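Local structure of geranyltranstransferase (Marinomonas sp. MED121, 4F62) at residues 28-31 with 32-36; 151-154 with 155-159; 200-203 with 204-208; 263-266 with 267-270. The protein probably joins allylic and homoallylic diphosphates into a longer isoprenoid diphosphate, as trans-prenyltransferases such as farnesyl-diphosphate synthase do. All coordinates share one frame; numbering follows the deposited sequence.

Contact 1 of 4, residues 28-31 with 32-36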
ATOM      1  N   ALA A  28      -3.194  -1.672  20.897  1.00 51.35           N
ATOM      2  CA  ALA A  28      -3.955  -0.660  21.644  1.00 58.89           C
ATOM      3  C   ALA A  28      -3.990   0.780  21.091  1.00 59.66           C
ATOM      4  O   ALA A  28      -5.053   1.402  21.083  1.00 67.01           O
ATOM      5  CB  ALA A  28      -3.557  -0.661  23.136  1.00 59.93           C
ATOM      6  N   PRO A  29      -2.835   1.327  20.658  1.00 59.15           N
ATOM      7  CA  PRO A  29      -2.897   2.663  20.051  1.00 59.61           C
ATOM      8  C   PRO A  29      -3.807   2.703  18.825  1.00 55.02           C
ATOM      9  O   PRO A  29      -4.424   3.730  18.545  1.00 59.65           O
ATOM     10  CB  PRO A  29      -1.446   2.914  19.629  1.00 52.71           C
ATOM     11  CG  PRO A  29      -0.641   2.154  20.648  1.00 54.66           C
ATOM     12  CD  PRO A  29      -1.440   0.897  20.889  1.00 57.06           C
ATOM     13  N   ALA A  30      -3.892   1.584  18.115  1.00 45.15           N
ATOM     14  CA  ALA A  30      -4.685   1.504  16.896  1.00 46.26           C
ATOM     15  C   ALA A  30      -6.146   1.097  17.122  1.00 51.57           C
ATOM     16  O   ALA A  30      -6.842   0.768  16.158  1.00 52.25           O
ATOM     17  CB  ALA A  30      -4.030   0.550  15.903  1.00 40.32           C
ATOM     18  N   ASN A  31      -6.606   1.117  18.372  1.00 52.25           N
ATOM     19  CA  ASN A  31      -7.971   0.675  18.678  1.00 52.50           C
ATOM     20  C   ASN A  31      -9.044   1.324  17.795  1.00 55.42           C
ATOM     21  O   ASN A  31      -9.799   0.618  17.126  1.00 59.23           O
ATOM     22  CB  ASN A  31      -8.299   0.853  20.167  1.00 57.15           C
ATOM     23  CG  ASN A  31      -7.703  -0.250  21.030  1.00 62.89           C
ATOM     24  OD1 ASN A  31      -7.199  -1.252  20.511  1.00 62.39           O
ATOM     25  ND2 ASN A  31      -7.763  -0.074  22.357  1.00 61.01           N
ATOM     26  N   GLN A  32      -9.092   2.655  17.775  1.00 56.44           N
ATOM     27  CA  GLN A  32     -10.043   3.379  16.928  1.00 60.91           C
ATOM     28  C   GLN A  32      -9.894   3.036  15.445  1.00 58.22           C
ATOM     29  O   GLN A  32     -10.883   2.791  14.746  1.00 59.02           O
ATOM     30  CB  GLN A  32      -9.915   4.892  17.132  1.00 67.75           C
ATOM     31  CG  GLN A  32     -10.385   5.353  18.493  1.00 84.20           C
ATOM     32  CD  GLN A  32     -11.747   4.786  18.845  1.00101.27           C
ATOM     33  OE1 GLN A  32     -11.874   3.950  19.745  1.00107.93           O
ATOM     34  NE2 GLN A  32     -12.778   5.233  18.131  1.00105.56           N
ATOM     35  N   LEU A  33      -8.652   3.023  14.971  1.00 50.94           N
ATOM     36  CA  LEU A  33      -8.378   2.703  13.579  1.00 51.72           C
ATOM     37  C   LEU A  33      -8.892   1.315  13.218  1.00 48.04           C
ATOM     38  O   LEU A  33      -9.513   1.119  12.174  1.00 43.67           O
ATOM     39  CB  LEU A  33      -6.874   2.783  13.305  1.00 45.78           C
ATOM     40  CG  LEU A  33      -6.449   2.549  11.857  1.00 43.70           C
ATOM     41  CD1 LEU A  33      -7.061   3.613  10.953  1.00 45.11           C
ATOM     42  CD2 LEU A  33      -4.919   2.556  11.738  1.00 39.71           C
ATOM     43  N   HIS A  34      -8.621   0.351  14.087  1.00 44.37           N
ATOM     44  CA  HIS A  34      -9.002  -1.032  13.837  1.00 48.02           C
ATOM     45  C   HIS A  34     -10.515  -1.187  13.818  1.00 50.81           C
ATOM     46  O   HIS A  34     -11.048  -2.001  13.065  1.00 51.65           O
ATOM     47  CB  HIS A  34      -8.401  -1.958  14.899  1.00 52.10           C
ATOM     48  CG  HIS A  34      -6.936  -2.239  14.687  1.00 50.59           C
ATOM     49  ND1 HIS A  34      -6.146  -2.766  15.689  1.00 50.52           N
ATOM     50  CD2 HIS A  34      -6.145  -2.089  13.614  1.00 47.90           C
ATOM     51  CE1 HIS A  34      -4.910  -2.919  15.228  1.00 48.64           C
ATOM     52  NE2 HIS A  34      -4.886  -2.513  13.966  1.00 45.82           N
ATOM     53  N   ASN A  35     -11.204  -0.430  14.666  1.00 52.30           N
ATOM     54  CA  ASN A  35     -12.663  -0.458  14.665  1.00 54.13           C
ATOM     55  C   ASN A  35     -13.216  -0.109  13.288  1.00 51.89           C
ATOM     56  O   ASN A  35     -14.040  -0.840  12.743  1.00 50.88           O
ATOM     57  CB  ASN A  35     -13.219   0.471  15.738  1.00 59.15           C
ATOM     58  CG  ASN A  35     -13.055  -0.102  17.132  1.00 70.89           C
ATOM     59  OD1 ASN A  35     -12.875  -1.316  17.292  1.00 74.40           O
ATOM     60  ND2 ASN A  35     -13.119   0.762  18.148  1.00 64.32           N
ATOM     61  N   ALA A  36     -12.721   0.983  12.711  1.00 49.05           N
ATOM     62  CA  ALA A  36     -13.147   1.405  11.384  1.00 53.20           C
ATOM     63  C   ALA A  36     -12.740   0.393  10.314  1.00 51.99           C
ATOM     64  O   ALA A  36     -13.519   0.098   9.405  1.00 50.86           O
ATOM     65  CB  ALA A  36     -12.584   2.775  11.060  1.00 54.71           C
TER
HETATM   66  O   HOH W   1      -6.573   4.538  16.930  1.00 49.30           O
HETATM   67  O   HOH W   2      -6.642  -3.031  18.484  1.00 53.59           O

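Contact 2 of 4, residues 151-154 with 155-159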
ATOM      1  N   ASN A 151      -1.000   0.976 -12.592  1.00 37.10           N
ATOM      2  CA  ASN A 151      -1.142   0.064 -13.727  1.00 42.32           C
ATOM      3  C   ASN A 151      -2.486  -0.652 -13.737  1.00 42.62           C
ATOM      4  O   ASN A 151      -2.781  -1.421 -14.650  1.00 39.28           O
ATOM      5  CB  ASN A 151      -0.008  -0.965 -13.751  1.00 45.19           C
ATOM      6  CG  ASN A 151       1.302  -0.380 -14.266  1.00 61.06           C
ATOM      7  OD1 ASN A 151       2.207  -0.071 -13.491  1.00 68.33           O
ATOM      8  ND2 ASN A 151       1.403  -0.231 -15.585  1.00 64.86           N
ATOM      9  N   GLY A 152      -3.305  -0.402 -12.720  1.00 36.78           N
ATOM     10  CA  GLY A 152      -4.524  -1.171 -12.565  1.00 37.30           C
ATOM     11  C   GLY A 152      -5.657  -0.377 -11.959  1.00 41.32           C
ATOM     12  O   GLY A 152      -6.099   0.629 -12.524  1.00 38.23           O
ATOM     13  N   MET A 153      -6.104  -0.823 -10.790  1.00 37.47           N
ATOM     14  CA  MET A 153      -7.332  -0.324 -10.170  1.00 38.91           C
ATOM     15  C   MET A 153      -7.468   1.199 -10.094  1.00 38.21           C
ATOM     16  O   MET A 153      -8.479   1.755 -10.526  1.00 36.49           O
ATOM     17  CB  MET A 153      -7.495  -0.932  -8.770  1.00 35.74           C
ATOM     18  CG  MET A 153      -8.813  -0.586  -8.110  1.00 37.04           C
ATOM     19  SD  MET A 153      -8.852  -1.163  -6.404  1.00 45.31           S
ATOM     20  CE  MET A 153      -7.596  -0.099  -5.654  1.00 37.82           C
ATOM     21  N   ILE A 154      -6.456   1.876  -9.554  1.00 35.77           N
ATOM     22  CA  ILE A 154      -6.533   3.322  -9.380  1.00 38.36           C
ATOM     23  C   ILE A 154      -6.608   4.068 -10.711  1.00 42.90           C
ATOM     24  O   ILE A 154      -7.299   5.087 -10.835  1.00 39.90           O
ATOM     25  CB  ILE A 154      -5.367   3.853  -8.553  1.00 36.57           C
ATOM     26  CG1 ILE A 154      -5.440   3.257  -7.150  1.00 38.12           C
ATOM     27  CG2 ILE A 154      -5.445   5.359  -8.429  1.00 34.49           C
ATOM     28  CD1 ILE A 154      -4.245   3.594  -6.311  1.00 44.33           C
ATOM     29  N   THR A 155      -5.907   3.566 -11.712  1.00 39.44           N
ATOM     30  CA  THR A 155      -5.968   4.214 -13.012  1.00 42.80           C
ATOM     31  C   THR A 155      -7.372   4.051 -13.596  1.00 42.39           C
ATOM     32  O   THR A 155      -7.889   4.968 -14.232  1.00 43.85           O
ATOM     33  CB  THR A 155      -4.865   3.707 -13.946  1.00 38.04           C
ATOM     34  OG1 THR A 155      -3.647   4.381 -13.605  1.00 43.49           O
ATOM     35  CG2 THR A 155      -5.206   4.014 -15.403  1.00 45.60           C
ATOM     36  N   GLY A 156      -8.006   2.912 -13.322  1.00 40.02           N
ATOM     37  CA  GLY A 156      -9.389   2.689 -13.727  1.00 36.90           C
ATOM     38  C   GLY A 156     -10.347   3.673 -13.075  1.00 41.33           C
ATOM     39  O   GLY A 156     -11.236   4.206 -13.739  1.00 43.63           O
ATOM     40  N   GLN A 157     -10.171   3.914 -11.776  1.00 34.95           N
ATOM     41  CA  GLN A 157     -10.994   4.879 -11.059  1.00 40.93           C
ATOM     42  C   GLN A 157     -10.769   6.268 -11.619  1.00 44.97           C
ATOM     43  O   GLN A 157     -11.711   7.049 -11.751  1.00 45.06           O
ATOM     44  CB  GLN A 157     -10.683   4.870  -9.551  1.00 40.55           C
ATOM     45  CG  GLN A 157     -11.008   3.551  -8.841  1.00 48.82           C
ATOM     46  CD  GLN A 157     -10.556   3.556  -7.386  1.00 61.75           C
ATOM     47  OE1 GLN A 157      -9.369   3.390  -7.094  1.00 57.05           O
ATOM     48  NE2 GLN A 157     -11.499   3.769  -6.467  1.00 71.09           N
ATOM     49  N   MET A 158      -9.513   6.573 -11.937  1.00 39.14           N
ATOM     50  CA  MET A 158      -9.154   7.868 -12.502  1.00 44.21           C
ATOM     51  C   MET A 158      -9.870   8.049 -13.836  1.00 49.76           C
ATOM     52  O   MET A 158     -10.489   9.087 -14.089  1.00 49.95           O
ATOM     53  CB  MET A 158      -7.638   7.964 -12.704  1.00 52.07           C
ATOM     54  CG  MET A 158      -7.134   9.375 -12.868  1.00 65.50           C
ATOM     55  SD  MET A 158      -7.194  10.308 -11.315  1.00 69.74           S
ATOM     56  CE  MET A 158      -6.471  11.847 -11.856  1.00 88.56           C
ATOM     57  N   ILE A 159      -9.800   7.026 -14.682  1.00 44.38           N
ATOM     58  CA  ILE A 159     -10.440   7.093 -15.989  1.00 48.07           C
ATOM     59  C   ILE A 159     -11.940   7.284 -15.816  1.00 48.00           C
ATOM     60  O   ILE A 159     -12.535   8.111 -16.490  1.00 47.48           O
ATOM     61  CB  ILE A 159     -10.170   5.827 -16.827  1.00 44.32           C
ATOM     62  CG1 ILE A 159      -8.696   5.774 -17.242  1.00 47.38           C
ATOM     63  CG2 ILE A 159     -11.040   5.817 -18.083  1.00 43.75           C
ATOM     64  CD1 ILE A 159      -8.281   4.396 -17.777  1.00 44.03           C
TER

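Contact 3 of 4, residues 200-203 with 204-208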
ATOM      1  N   LYS A 200       2.270 -23.644 -13.999  1.00 60.46           N
ATOM      2  CA  LYS A 200       3.092 -23.624 -15.197  1.00 61.31           C
ATOM      3  C   LYS A 200       2.613 -22.459 -16.043  1.00 59.76           C
ATOM      4  O   LYS A 200       1.451 -22.050 -15.921  1.00 58.35           O
ATOM      5  CB  LYS A 200       2.956 -24.950 -15.951  1.00 67.85           C
ATOM      6  CG  LYS A 200       2.941 -26.166 -15.041  1.00 76.54           C
ATOM      7  CD  LYS A 200       3.240 -27.441 -15.818  1.00 90.25           C
ATOM      8  CE  LYS A 200       2.793 -28.687 -15.059  1.00 98.22           C
ATOM      9  NZ  LYS A 200       1.326 -28.926 -15.203  1.00 99.39           N
ATOM     10  N   PRO A 201       3.501 -21.911 -16.898  1.00 57.35           N
ATOM     11  CA  PRO A 201       3.164 -20.695 -17.653  1.00 58.55           C
ATOM     12  C   PRO A 201       1.909 -20.855 -18.509  1.00 58.35           C
ATOM     13  O   PRO A 201       1.121 -19.912 -18.627  1.00 56.47           O
ATOM     14  CB  PRO A 201       4.388 -20.492 -18.557  1.00 59.39           C
ATOM     15  CG  PRO A 201       5.502 -21.224 -17.869  1.00 59.22           C
ATOM     16  CD  PRO A 201       4.848 -22.414 -17.231  1.00 55.95           C
ATOM     17  N   GLU A 202       1.740 -22.035 -19.100  1.00 60.06           N
ATOM     18  CA  GLU A 202       0.576 -22.328 -19.925  1.00 66.07           C
ATOM     19  C   GLU A 202      -0.734 -22.278 -19.120  1.00 59.41           C
ATOM     20  O   GLU A 202      -1.737 -21.743 -19.591  1.00 59.36           O
ATOM     21  CB  GLU A 202       0.758 -23.683 -20.621  1.00 78.34           C
ATOM     22  CG  GLU A 202      -0.524 -24.472 -20.837  1.00 90.23           C
ATOM     23  CD  GLU A 202      -0.728 -25.562 -19.791  1.00 96.79           C
ATOM     24  OE1 GLU A 202       0.261 -25.928 -19.111  1.00101.41           O
ATOM     25  OE2 GLU A 202      -1.872 -26.056 -19.653  1.00 92.73           O
ATOM     26  N   GLN A 203      -0.723 -22.831 -17.908  1.00 56.77           N
ATOM     27  CA  GLN A 203      -1.895 -22.758 -17.036  1.00 52.88           C
ATOM     28  C   GLN A 203      -2.210 -21.315 -16.664  1.00 55.78           C
ATOM     29  O   GLN A 203      -3.373 -20.930 -16.563  1.00 52.05           O
ATOM     30  CB  GLN A 203      -1.676 -23.560 -15.756  1.00 51.30           C
ATOM     31  CG  GLN A 203      -1.461 -25.037 -15.952  1.00 59.73           C
ATOM     32  CD  GLN A 203      -0.961 -25.699 -14.680  1.00 69.89           C
ATOM     33  OE1 GLN A 203      -0.393 -25.036 -13.810  1.00 67.05           O
ATOM     34  NE2 GLN A 203      -1.176 -27.006 -14.561  1.00 74.48           N
ATOM     35  N   LEU A 204      -1.170 -20.514 -16.458  1.00 55.62           N
ATOM     36  CA  LEU A 204      -1.353 -19.128 -16.044  1.00 51.84           C
ATOM     37  C   LEU A 204      -1.958 -18.292 -17.177  1.00 54.50           C
ATOM     38  O   LEU A 204      -2.786 -17.407 -16.945  1.00 53.82           O
ATOM     39  CB  LEU A 204      -0.016 -18.546 -15.569  1.00 53.49           C
ATOM     40  CG  LEU A 204      -0.003 -17.434 -14.519  1.00 50.69           C
ATOM     41  CD1 LEU A 204      -0.698 -17.872 -13.244  1.00 45.92           C
ATOM     42  CD2 LEU A 204       1.448 -17.021 -14.232  1.00 50.51           C
ATOM     43  N   ALA A 205      -1.553 -18.584 -18.408  1.00 55.13           N
ATOM     44  CA  ALA A 205      -2.128 -17.916 -19.570  1.00 54.31           C
ATOM     45  C   ALA A 205      -3.633 -18.201 -19.722  1.00 49.28           C
ATOM     46  O   ALA A 205      -4.422 -17.300 -20.048  1.00 49.24           O
ATOM     47  CB  ALA A 205      -1.379 -18.319 -20.826  1.00 59.50           C
ATOM     48  N   LYS A 206      -4.027 -19.451 -19.485  1.00 47.81           N
ATOM     49  CA  LYS A 206      -5.441 -19.823 -19.521  1.00 47.48           C
ATOM     50  C   LYS A 206      -6.215 -19.096 -18.430  1.00 47.57           C
ATOM     51  O   LYS A 206      -7.330 -18.624 -18.662  1.00 43.80           O
ATOM     52  CB  LYS A 206      -5.605 -21.337 -19.364  1.00 45.93           C
ATOM     53  CG  LYS A 206      -5.058 -22.160 -20.521  1.00 50.58           C
ATOM     54  CD  LYS A 206      -4.927 -23.623 -20.112  1.00 61.00           C
ATOM     55  CE  LYS A 206      -4.207 -24.443 -21.170  1.00 69.05           C
ATOM     56  NZ  LYS A 206      -4.906 -24.353 -22.482  1.00 77.30           N
ATOM     57  N   LEU A 207      -5.623 -18.999 -17.241  1.00 46.79           N
ATOM     58  CA  LEU A 207      -6.277 -18.302 -16.131  1.00 44.11           C
ATOM     59  C   LEU A 207      -6.419 -16.811 -16.404  1.00 46.01           C
ATOM     60  O   LEU A 207      -7.454 -16.216 -16.081  1.00 49.39           O
ATOM     61  CB  LEU A 207      -5.560 -18.574 -14.803  1.00 42.26           C
ATOM     62  CG  LEU A 207      -5.708 -20.021 -14.340  1.00 43.40           C
ATOM     63  CD1 LEU A 207      -4.774 -20.337 -13.156  1.00 44.90           C
ATOM     64  CD2 LEU A 207      -7.158 -20.302 -13.978  1.00 47.13           C
ATOM     65  N   ASP A 208      -5.397 -16.218 -17.025  1.00 46.69           N
ATOM     66  CA  ASP A 208      -5.464 -14.830 -17.494  1.00 49.09           C
ATOM     67  C   ASP A 208      -6.693 -14.601 -18.335  1.00 47.79           C
ATOM     68  O   ASP A 208      -7.466 -13.675 -18.090  1.00 48.98           O
ATOM     69  CB  ASP A 208      -4.263 -14.491 -18.381  1.00 59.59           C
ATOM     70  CG  ASP A 208      -3.085 -13.962 -17.601  1.00 68.33           C
ATOM     71  OD1 ASP A 208      -3.221 -13.755 -16.381  1.00 60.62           O
ATOM     72  OD2 ASP A 208      -2.022 -13.736 -18.217  1.00 79.73           O
TER

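Contact 4 of 4, residues 263-266 with 267-270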
ATOM      1  N   VAL A 263     -22.736 -13.720 -23.307  1.00 38.05           N
ATOM      2  CA  VAL A 263     -22.713 -15.139 -23.625  1.00 43.68           C
ATOM      3  C   VAL A 263     -21.356 -15.555 -24.200  1.00 41.24           C
ATOM      4  O   VAL A 263     -20.782 -16.565 -23.788  1.00 42.05           O
ATOM      5  CB  VAL A 263     -23.853 -15.530 -24.579  1.00 48.34           C
ATOM      6  CG1 VAL A 263     -23.597 -16.909 -25.173  1.00 56.62           C
ATOM      7  CG2 VAL A 263     -25.186 -15.506 -23.841  1.00 49.01           C
ATOM      8  N   ARG A 264     -20.822 -14.758 -25.118  1.00 41.90           N
ATOM      9  CA  ARG A 264     -19.523 -15.086 -25.703  1.00 42.60           C
ATOM     10  C   ARG A 264     -18.394 -15.094 -24.673  1.00 38.97           C
ATOM     11  O   ARG A 264     -17.541 -15.979 -24.683  1.00 41.60           O
ATOM     12  CB  ARG A 264     -19.161 -14.133 -26.837  1.00 41.26           C
ATOM     13  CG  ARG A 264     -17.739 -14.334 -27.322  1.00 46.88           C
ATOM     14  CD  ARG A 264     -17.340 -13.298 -28.335  1.00 58.37           C
ATOM     15  NE  ARG A 264     -15.896 -13.277 -28.568  1.00 66.69           N
ATOM     16  CZ  ARG A 264     -15.253 -14.110 -29.383  1.00 70.74           C
ATOM     17  NH1 ARG A 264     -13.940 -13.995 -29.539  1.00 72.37           N
ATOM     18  NH2 ARG A 264     -15.922 -15.050 -30.052  1.00 67.76           N
ATOM     19  N   LEU A 265     -18.373 -14.094 -23.802  1.00 35.29           N
ATOM     20  CA  LEU A 265     -17.334 -14.004 -22.781  1.00 36.73           C
ATOM     21  C   LEU A 265     -17.445 -15.187 -21.806  1.00 39.41           C
ATOM     22  O   LEU A 265     -16.445 -15.772 -21.402  1.00 42.50           O
ATOM     23  CB  LEU A 265     -17.434 -12.676 -22.027  1.00 38.60           C
ATOM     24  CG  LEU A 265     -17.092 -11.431 -22.860  1.00 41.71           C
ATOM     25  CD1 LEU A 265     -17.378 -10.175 -22.056  1.00 37.77           C
ATOM     26  CD2 LEU A 265     -15.624 -11.445 -23.279  1.00 41.44           C
ATOM     27  N   HIS A 266     -18.676 -15.534 -21.450  1.00 37.59           N
ATOM     28  CA  HIS A 266     -18.933 -16.653 -20.564  1.00 41.69           C
ATOM     29  C   HIS A 266     -18.391 -17.946 -21.177  1.00 42.89           C
ATOM     30  O   HIS A 266     -17.693 -18.718 -20.510  1.00 43.15           O
ATOM     31  CB  HIS A 266     -20.436 -16.768 -20.306  1.00 42.80           C
ATOM     32  CG  HIS A 266     -20.770 -17.673 -19.145  1.00 64.15           C
ATOM     33  ND1 HIS A 266     -21.969 -17.555 -18.460  1.00 74.05           N
ATOM     34  CD2 HIS A 266     -20.085 -18.657 -18.569  1.00 64.94           C
ATOM     35  CE1 HIS A 266     -21.986 -18.464 -17.502  1.00 73.78           C
ATOM     36  NE2 HIS A 266     -20.866 -19.151 -17.532  1.00 66.79           N
ATOM     37  N   GLU A 267     -18.718 -18.175 -22.442  1.00 40.15           N
ATOM     38  CA  GLU A 267     -18.233 -19.349 -23.167  1.00 46.01           C
ATOM     39  C   GLU A 267     -16.714 -19.380 -23.263  1.00 45.29           C
ATOM     40  O   GLU A 267     -16.100 -20.438 -23.130  1.00 44.24           O
ATOM     41  CB  GLU A 267     -18.832 -19.399 -24.572  1.00 47.46           C
ATOM     42  CG  GLU A 267     -20.321 -19.652 -24.575  1.00 58.65           C
ATOM     43  CD  GLU A 267     -20.922 -19.588 -25.965  1.00 65.24           C
ATOM     44  OE1 GLU A 267     -20.256 -19.066 -26.893  1.00 64.01           O
ATOM     45  OE2 GLU A 267     -22.069 -20.061 -26.119  1.00 68.62           O
ATOM     46  N   GLN A 268     -16.114 -18.220 -23.512  1.00 41.03           N
ATOM     47  CA  GLN A 268     -14.667 -18.119 -23.601  1.00 40.63           C
ATOM     48  C   GLN A 268     -14.020 -18.469 -22.271  1.00 45.77           C
ATOM     49  O   GLN A 268     -12.989 -19.144 -22.238  1.00 43.22           O
ATOM     50  CB  GLN A 268     -14.248 -16.701 -23.982  1.00 48.48           C
ATOM     51  CG  GLN A 268     -14.352 -16.392 -25.461  1.00 61.01           C
ATOM     52  CD  GLN A 268     -13.758 -15.035 -25.782  1.00 73.25           C
ATOM     53  OE1 GLN A 268     -13.816 -14.112 -24.963  1.00 70.49           O
ATOM     54  NE2 GLN A 268     -13.160 -14.913 -26.961  1.00 80.35           N
ATOM     55  N   ALA A 269     -14.618 -17.991 -21.181  1.00 41.41           N
ATOM     56  CA  ALA A 269     -14.069 -18.225 -19.850  1.00 39.93           C
ATOM     57  C   ALA A 269     -14.031 -19.720 -19.561  1.00 39.31           C
ATOM     58  O   ALA A 269     -13.000 -20.255 -19.143  1.00 45.19           O
ATOM     59  CB  ALA A 269     -14.882 -17.496 -18.798  1.00 36.46           C
ATOM     60  N   ILE A 270     -15.150 -20.393 -19.816  1.00 40.61           N
ATOM     61  CA  ILE A 270     -15.268 -21.817 -19.539  1.00 49.94           C
ATOM     62  C   ILE A 270     -14.334 -22.629 -20.433  1.00 52.33           C
ATOM     63  O   ILE A 270     -13.707 -23.595 -19.975  1.00 51.13           O
ATOM     64  CB  ILE A 270     -16.723 -22.308 -19.705  1.00 57.11           C
ATOM     65  CG1 ILE A 270     -17.659 -21.517 -18.786  1.00 58.65           C
ATOM     66  CG2 ILE A 270     -16.826 -23.791 -19.410  1.00 61.60           C
ATOM     67  CD1 ILE A 270     -17.150 -21.377 -17.359  1.00 58.30           C
TER

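Contact 1 of 4, residues 28-31 with 32-36
H34 N donates to A30 O over 2.8 Å, and this bond opens the regular hydrogen bonding of helix 31-41. The next one, N35 N to N31 O at 3.0 Å, continues the turn. The side chain of H34 then folds back over the residue that its own amide grips. With CG anti to the carbonyl carbon (chi1 -77°), the imidazole stands beside the helix start and takes the methyl of A30 on one face, a CH-pi contact in which A30 CB sits 3.8 Å from the ring centroid. At the ring edge, in its plane, a water is hydrogen-bonded to H34 ND1 at 2.9 Å and donates to N31 OD1, linking the histidine to the asparagine three residues earlier. A second water plays a comparable part for the backbone: it donates to P29 O and accepts from L33 N at 3.2 Å, serving an amide of the first turn. Around this turn the second subunit closes in, its T155 packing on A30 and L33 and its M158 on Q32. A methyl over one face and a bridging water at the edge probably help to fix the rotation of the imidazole, with L24 and Y27 packed on it as well.

Contact 2 of 4, residues 151-154 with 155-159
Local helix-start packing, within the first turns of helix 153-162, joins M153 and I154 to Q157 in a buried part of the chain at the subunit interface. Three successive backbone bonds, G156 N to G152 O, Q157 N to M153 O and M158 N to I154 O (the last 2.9 Å), build the turn. Q157 carries most of the side-chain contact. Its CG is anti to its carbonyl carbon (chi1 -64°) and the chain runs on extended, passing back along the helix with CG 3.5 Å from M153 O. M153 lies alongside it, pointing the same way, while I154 passes obliquely across the amide end: Q157 OE1 is 3.9 Å from I154 CG1 and 3.6 Å from I154 CA, approaches of van der Waals kind. T155 turns back to the loop before the helix. Its CB rests 3.6 Å from G152 O, and its hydroxyl is hydrogen-bonded to R150 O. Helix 65-86 covers M153 and I154 through Y80, whereas D116 of the second subunit packs on I154. In the Gly-Gln pair G156-Q157, familiar from trans-prenyltransferases, the glutamine packs on D85, the first aspartate of the aspartate-rich motif that in relatives binds diphosphate through magnesium.

Contact 3 of 4, residues 200-203 with 204-208
E202 and K206, one turn apart, meet through the carboxylate oxygen of E202 and the last methylene of K206, without a salt bridge. The carboxylate comes over the end of the lysine chain, E202 OE2 lying 3.2 Å from K206 CE, while E202 OE2 and K206 NZ stay 4.5 Å apart. The bend at the last lysine torsion (chi4 -57°) leaves the ammonium to E275, with which it does form a salt bridge. Hydrogen bonds of the backbone make up the second group: L204 N to K200 O at 3.1 Å, A205 N to P201 O, K206 N to E202 O and L207 N to Q203 O follow in order along the new helix. To these Q203 adds a side-chain bond. Its extended chain reaches back to the helix start, and Q203 OE1 accepts from K200 N at 3.0 Å in a nearly straight N-H contact (167°), although the donor stands above the amide carbonyl plane. This is side-chain capping of the N-cap amide at the start of helix 201-226, with P201 in the first turn, where a missing amide hydrogen costs little. Apolar packing forms the third group: L204 and L207 both rest on A193 of helix 170-194, and L207 also meets V189 and L59.

Contact 4 of 4, residues 263-266 with 267-270
H266 and I270 form the snug side of this helical turn. They lie side by side, pointing the same way, with I270 CG1 at the edge of the imidazole, near its plane, 3.8 Å from H266 CD2. CG of the histidine is anti to its backbone N (chi1 -166°), which places the ring beside the isoleucine; its NE2 then finds a hydrogen bond with N288 OD1 of helix 281-291, so the ring is held at its polar end while the isoleucine flanks it. I270 packs on T284 and A287 of that same helix. L265 and A269 face helix 201-226, where A213, I214, L216 and A217 receive them. Backbone bonds from E267 N to V263 O (2.9 Å) through I270 N to H266 O (3.1 Å) run unbroken beneath both sides.

The exposed side is looser. R264 and Q268 cross, the amide end of Q268 lying over one face of the guanidinium with the two planes 52° apart. Because the modelled Q268 NE2 meets R264 NH1, another donor, the flip of that amide is doubtful. V263 CG1 merely brushes E267 OE2 at 3.6 Å. Helix 249-273, with L265 and A269 on helix 201-226 and an exposed flank of V263, R264 and E267, is here an amphipathic helix of the all-alpha bundle, consistent with the isoprenoid synthase fold.

Overall arrangement
From the N terminus, contact 1 starts helix 31-41, contact 2 starts helix 153-162, contact 3 starts helix 201-226 and contact 4 lies within helix 249-273. Each spans a turn or two of continuous chain, so none closes a long loop, and the four follow in series without nesting or crossing. Contacts 1 and 2 are about 16 Å apart at their nearest atoms within one chain, yet across the dimer contact 2 of one subunit meets contact 1 of the other, so the dimer brings together what the monomer separates. Contacts 3 and 4, with centres about 17 Å apart on consecutive helices, lie across the chain's centre from contact 1.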